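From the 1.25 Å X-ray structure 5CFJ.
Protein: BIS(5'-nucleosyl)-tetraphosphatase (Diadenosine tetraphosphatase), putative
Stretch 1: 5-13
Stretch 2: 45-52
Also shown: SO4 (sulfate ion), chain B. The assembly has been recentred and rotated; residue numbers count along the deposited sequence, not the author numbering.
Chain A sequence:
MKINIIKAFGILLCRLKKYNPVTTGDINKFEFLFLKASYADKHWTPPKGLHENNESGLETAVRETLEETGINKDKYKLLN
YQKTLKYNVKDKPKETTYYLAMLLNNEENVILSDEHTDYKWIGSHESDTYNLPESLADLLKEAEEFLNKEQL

Stretch 1, residues 5-13: IIKAFGILL
Stretch 2 45-52: TPPKGLHE

Strand 6-13 meets the short, weakly bonded strand about 48-50 antiparallel: their N-to-C directions differ by 148° and their axes approach to 4.3 Å. The register is fixed by F9 opposite G49, a hydrogen-bonded pair with CA atoms 5.5 Å apart. F9 N donates to G49 O at 2.9 Å (148° at the hydrogen), and G49 N returns the bond to F9 O at 3.0 Å (156°). Beyond this pair the pairing loosens: I11 N reaches P47 O at 3.2 Å, but an angle of 126° makes that bond weak.

The CA atoms come closest at G10, whose CA lies 3.7 Å from K48 CA and 3.1 Å from P47 O. A side chain here would have no room, since an ideal CB on G10 would stand 2.2 Å from P47 O and 2.7 Å from K48 CB.

F9 (phi/psi -144/135) adopts chi1 m, -56°, with chi2 85°. This turns its ring along the strand pair to the imidazole of H51, where chi1 -88° and chi2 -34° complete an offset stack: centroids 4.1 Å apart, planes at 23°, F9 CE1 to H51 NE2 3.2 Å. G49 O lies at the edge of the F9 ring, near its plane.

L50 points its CA-to-CB bond away, yet the m,t rotamer (-51°, -178°) brings CD2 back to 3.9 Å from I6 CG2 and 4.3 Å from A8 CB. Nearby, the O atom of one water bridges the two stretches, donating to K7 O (2.6 Å) and accepting from H51 N (2.9 Å).

At the other end, L12 (t,p) places CD1 3.8 Å from P46 CG, on a ring with C-gamma exo pucker. K48, with chi angles p, t, t, p, extends its end away from the first strand, and NZ donates to sulfate O1 at 2.8 Å.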

ATOM      1  N   ILE A   5       1.250  12.811 -16.738  1.00 42.36           N
ATOM      2  CA  ILE A   5       1.654  12.034 -15.571  1.00 30.23           C
ATOM      3  C   ILE A   5       0.678  10.896 -15.317  1.00 27.02           C
ATOM      4  O   ILE A   5      -0.528  11.125 -15.216  1.00 31.15           O
ATOM      5  CB  ILE A   5       1.739  12.905 -14.306  1.00 36.71           C
ATOM      6  CG1 ILE A   5       2.783  14.007 -14.489  1.00 34.85           C
ATOM      7  CG2 ILE A   5       2.056  12.044 -13.088  1.00 32.85           C
ATOM      8  CD1 ILE A   5       2.689  15.095 -13.459  1.00 37.52           C
ATOM      9  N   ILE A   6       1.201   9.675 -15.231  1.00 25.12           N
ATOM     10  CA  ILE A   6       0.392   8.524 -14.824  1.00 24.67           C
ATOM     11  C   ILE A   6       0.089   8.616 -13.339  1.00 22.30           C
ATOM     12  O   ILE A   6       1.001   8.567 -12.519  1.00 25.42           O
ATOM     13  CB  ILE A   6       1.102   7.184 -15.085  1.00 27.79           C
ATOM     14  CG1 ILE A   6       1.372   6.985 -16.572  1.00 30.58           C
ATOM     15  CG2 ILE A   6       0.276   6.028 -14.532  1.00 27.77           C
ATOM     16  CD1 ILE A   6       2.202   5.754 -16.851  1.00 32.52           C
ATOM     17  N   LYS A   7      -1.184   8.740 -12.988  1.00 19.67           N
ATOM     18  CA  LYS A   7      -1.565   8.945 -11.598  1.00 18.68           C
ATOM     19  C   LYS A   7      -2.261   7.734 -10.999  1.00 17.43           C
ATOM     20  O   LYS A   7      -3.247   7.236 -11.547  1.00 19.08           O
ATOM     21  CB  LYS A   7      -2.473  10.167 -11.482  1.00 22.17           C
ATOM     22  CG  LYS A   7      -1.817  11.464 -11.929  1.00 26.38           C
ATOM     23  CD  LYS A   7      -2.770  12.633 -11.775  1.00 30.00           C
ATOM     24  N   ALA A   8      -1.751   7.271  -9.864  1.00 14.76           N
ATOM     25  CA  ALA A   8      -2.347   6.152  -9.155  1.00 13.43           C
ATOM     26  C   ALA A   8      -2.617   6.507  -7.706  1.00 12.74           C
ATOM     27  O   ALA A   8      -2.067   7.472  -7.169  1.00 12.58           O
ATOM     28  CB  ALA A   8      -1.450   4.922  -9.238  1.00 15.53           C
ATOM     29  N   PHE A   9      -3.458   5.692  -7.082  1.00 12.25           N
ATOM     30  CA  PHE A   9      -3.979   5.942  -5.752  1.00 11.74           C
ATOM     31  C   PHE A   9      -4.110   4.611  -5.045  1.00 10.96           C
ATOM     32  O   PHE A   9      -4.602   3.641  -5.623  1.00 12.67           O
ATOM     33  CB  PHE A   9      -5.332   6.659  -5.840  1.00 13.48           C
ATOM     34  CG  PHE A   9      -5.264   7.923  -6.632  1.00 13.74           C
ATOM     35  CD1 PHE A   9      -5.391   7.897  -8.009  1.00 14.05           C
ATOM     36  CD2 PHE A   9      -4.987   9.131  -6.011  1.00 15.15           C
ATOM     37  CE1 PHE A   9      -5.278   9.057  -8.747  1.00 16.07           C
ATOM     38  CE2 PHE A   9      -4.875  10.291  -6.749  1.00 16.10           C
ATOM     39  CZ  PHE A   9      -5.027  10.249  -8.116  1.00 16.60           C
ATOM     40  N   GLY A  10      -3.676   4.554  -3.794  1.00 11.36           N
ATOM     41  CA  GLY A  10      -3.735   3.315  -3.055  1.00 12.52           C
ATOM     42  C   GLY A  10      -3.910   3.505  -1.573  1.00 11.35           C
ATOM     43  O   GLY A  10      -3.765   4.607  -1.040  1.00 11.53           O
ATOM     44  N   ILE A  11      -4.235   2.411  -0.905  1.00 11.44           N
ATOM     45  CA  ILE A  11      -4.307   2.410   0.545  1.00 11.70           C
ATOM     46  C   ILE A  11      -3.012   1.806   1.066  1.00 11.25           C
ATOM     47  O   ILE A  11      -2.657   0.679   0.719  1.00 12.30           O
ATOM     48  CB  ILE A  11      -5.517   1.613   1.090  1.00 12.05           C
ATOM     49  CG1 ILE A  11      -6.847   2.214   0.609  1.00 13.76           C
ATOM     50  CG2 ILE A  11      -5.458   1.528   2.621  1.00 12.13           C
ATOM     51  CD1 ILE A  11      -7.154   3.600   1.191  1.00 14.41           C
ATOM     52  N   LEU A  12      -2.288   2.569   1.875  1.00 11.23           N
ATOM     53  CA  LEU A  12      -1.187   2.010   2.642  1.00 11.29           C
ATOM     54  C   LEU A  12      -1.814   1.377   3.876  1.00 11.11           C
ATOM     55  O   LEU A  12      -2.078   2.041   4.883  1.00 11.70           O
ATOM     56  CB  LEU A  12      -0.152   3.074   3.003  1.00 11.91           C
ATOM     57  CG  LEU A  12       1.043   2.576   3.810  1.00 12.81           C
ATOM     58  CD1 LEU A  12       1.815   1.526   3.015  1.00 14.00           C
ATOM     59  CD2 LEU A  12       1.935   3.748   4.196  1.00 14.40           C
ATOM     60  N   LEU A  13      -2.126   0.098   3.741  1.00 11.51           N
ATOM     61  CA  LEU A  13      -2.829  -0.651   4.768  1.00 11.37           C
ATOM     62  C   LEU A  13      -1.829  -1.202   5.769  1.00 11.19           C
ATOM     63  O   LEU A  13      -0.887  -1.902   5.395  1.00 12.26           O
ATOM     64  CB  LEU A  13      -3.655  -1.779   4.144  1.00 11.62           C
ATOM     65  CG  LEU A  13      -4.608  -2.503   5.088  1.00 12.85           C
ATOM     66  CD1 LEU A  13      -5.707  -1.554   5.583  1.00 14.46           C
ATOM     67  CD2 LEU A  13      -5.218  -3.713   4.389  1.00 14.35           C
ATOM     68  N   THR A  45       4.313  -3.796  -3.957  1.00 13.70           N
ATOM     69  CA  THR A  45       3.759  -2.490  -3.598  1.00 13.37           C
ATOM     70  C   THR A  45       2.507  -2.673  -2.750  1.00 13.34           C
ATOM     71  O   THR A  45       1.932  -3.761  -2.727  1.00 12.48           O
ATOM     72  CB  THR A  45       3.371  -1.640  -4.847  1.00 14.73           C
ATOM     73  OG1 THR A  45       2.152  -2.132  -5.413  1.00 15.11           O
ATOM     74  CG2 THR A  45       4.468  -1.619  -5.909  1.00 15.93           C
ATOM     75  N   PRO A  46       2.055  -1.600  -2.078  1.00 12.73           N
ATOM     76  CA  PRO A  46       0.717  -1.660  -1.481  1.00 12.99           C
ATOM     77  C   PRO A  46      -0.351  -1.740  -2.575  1.00 12.47           C
ATOM     78  O   PRO A  46      -0.049  -1.551  -3.758  1.00 13.41           O
ATOM     79  CB  PRO A  46       0.617  -0.341  -0.693  1.00 13.33           C
ATOM     80  CG  PRO A  46       2.042   0.148  -0.563  1.00 13.24           C
ATOM     81  CD  PRO A  46       2.722  -0.313  -1.810  1.00 13.51           C
ATOM     82  N   PRO A  47      -1.598  -2.039  -2.192  1.00 12.51           N
ATOM     83  CA  PRO A  47      -2.701  -1.998  -3.158  1.00 14.09           C
ATOM     84  C   PRO A  47      -2.868  -0.589  -3.736  1.00 13.96           C
ATOM     85  O   PRO A  47      -2.859   0.377  -2.981  1.00 15.08           O
ATOM     86  CB  PRO A  47      -3.918  -2.399  -2.318  1.00 15.45           C
ATOM     87  CG  PRO A  47      -3.354  -2.998  -1.056  1.00 17.52           C
ATOM     88  CD  PRO A  47      -2.070  -2.304  -0.824  1.00 13.97           C
ATOM     89  N   LYS A  48      -3.014  -0.482  -5.052  1.00 14.33           N
ATOM     90  CA  LYS A  48      -3.137   0.805  -5.726  1.00 13.96           C
ATOM     91  C   LYS A  48      -3.587   0.621  -7.165  1.00 13.92           C
ATOM     92  O   LYS A  48      -3.481  -0.477  -7.719  1.00 15.09           O
ATOM     93  CB  LYS A  48      -1.809   1.557  -5.716  1.00 14.86           C
ATOM     94  CG  LYS A  48      -0.724   0.879  -6.525  1.00 16.46           C
ATOM     95  CD  LYS A  48       0.466   1.796  -6.690  1.00 18.83           C
ATOM     96  CE  LYS A  48       1.677   1.044  -7.216  1.00 20.18           C
ATOM     97  NZ  LYS A  48       1.404   0.369  -8.513  1.00 23.73           N
ATOM     98  N   GLY A  49      -4.048   1.703  -7.780  1.00 13.61           N
ATOM     99  CA  GLY A  49      -4.332   1.685  -9.203  1.00 13.81           C
ATOM    100  C   GLY A  49      -4.818   3.015  -9.732  1.00 14.12           C
ATOM    101  O   GLY A  49      -4.799   4.027  -9.030  1.00 14.79           O
ATOM    102  N   LEU A  50      -5.261   3.008 -10.983  1.00 16.01           N
ATOM    103  CA  LEU A  50      -5.678   4.225 -11.659  1.00 16.88           C
ATOM    104  C   LEU A  50      -7.119   4.625 -11.349  1.00 16.87           C
ATOM    105  O   LEU A  50      -7.961   3.789 -11.015  1.00 17.60           O
ATOM    106  CB  LEU A  50      -5.521   4.062 -13.169  1.00 19.71           C
ATOM    107  CG  LEU A  50      -4.166   3.558 -13.666  1.00 25.39           C
ATOM    108  CD1 LEU A  50      -4.161   3.499 -15.180  1.00 26.96           C
ATOM    109  CD2 LEU A  50      -3.036   4.432 -13.161  1.00 26.93           C
ATOM    110  N   HIS A  51      -7.386   5.921 -11.472  1.00 16.78           N
ATOM    111  CA  HIS A  51      -8.732   6.466 -11.376  1.00 17.96           C
ATOM    112  C   HIS A  51      -9.711   5.740 -12.281  1.00 19.50           C
ATOM    113  O   HIS A  51      -9.362   5.410 -13.416  1.00 19.56           O
ATOM    114  CB  HIS A  51      -8.747   7.921 -11.833  1.00 17.72           C
ATOM    115  CG  HIS A  51      -8.449   8.947 -10.774  1.00 16.85           C
ATOM    116  ND1 HIS A  51      -8.814   8.813  -9.455  1.00 17.25           N
ATOM    117  CD2 HIS A  51      -7.865  10.166 -10.886  1.00 17.32           C
ATOM    118  CE1 HIS A  51      -8.452   9.903  -8.789  1.00 18.01           C
ATOM    119  NE2 HIS A  51      -7.872  10.731  -9.633  1.00 18.73           N
ATOM    120  N   GLU A  52     -10.941   5.549 -11.804  1.00 18.88           N
ATOM    121  CA  GLU A  52     -12.102   5.388 -12.682  1.00 19.40           C
ATOM    122  C   GLU A  52     -12.999   6.631 -12.496  1.00 20.84           C
ATOM    123  O   GLU A  52     -12.738   7.446 -11.615  1.00 23.37           O
ATOM    124  CB  GLU A  52     -12.832   4.075 -12.388  1.00 18.73           C
ATOM    125  CG  GLU A  52     -12.009   2.857 -12.815  1.00 18.52           C
ATOM    126  CD  GLU A  52     -12.632   1.526 -12.453  1.00 17.65           C
ATOM    127  OE1 GLU A  52     -13.739   1.492 -11.875  1.00 18.54           O
ATOM    128  OE2 GLU A  52     -11.992   0.496 -12.751  1.00 19.26           O
TER
HETATM  129  S   SO4 B 201       4.628   1.121  -9.962  1.00 28.47           S
HETATM  130  O1  SO4 B 201       3.952  -0.085  -9.497  1.00 26.24           O
HETATM  131  O2  SO4 B 201       3.842   2.315  -9.675  1.00 27.47           O
HETATM  132  O3  SO4 B 201       5.930   1.218  -9.307  1.00 30.68           O
HETATM  133  O4  SO4 B 201       4.844   1.016 -11.404  1.00 32.52           O
HETATM  134  O   HOH W   1      -5.534   7.745 -12.753  1.00 20.90           O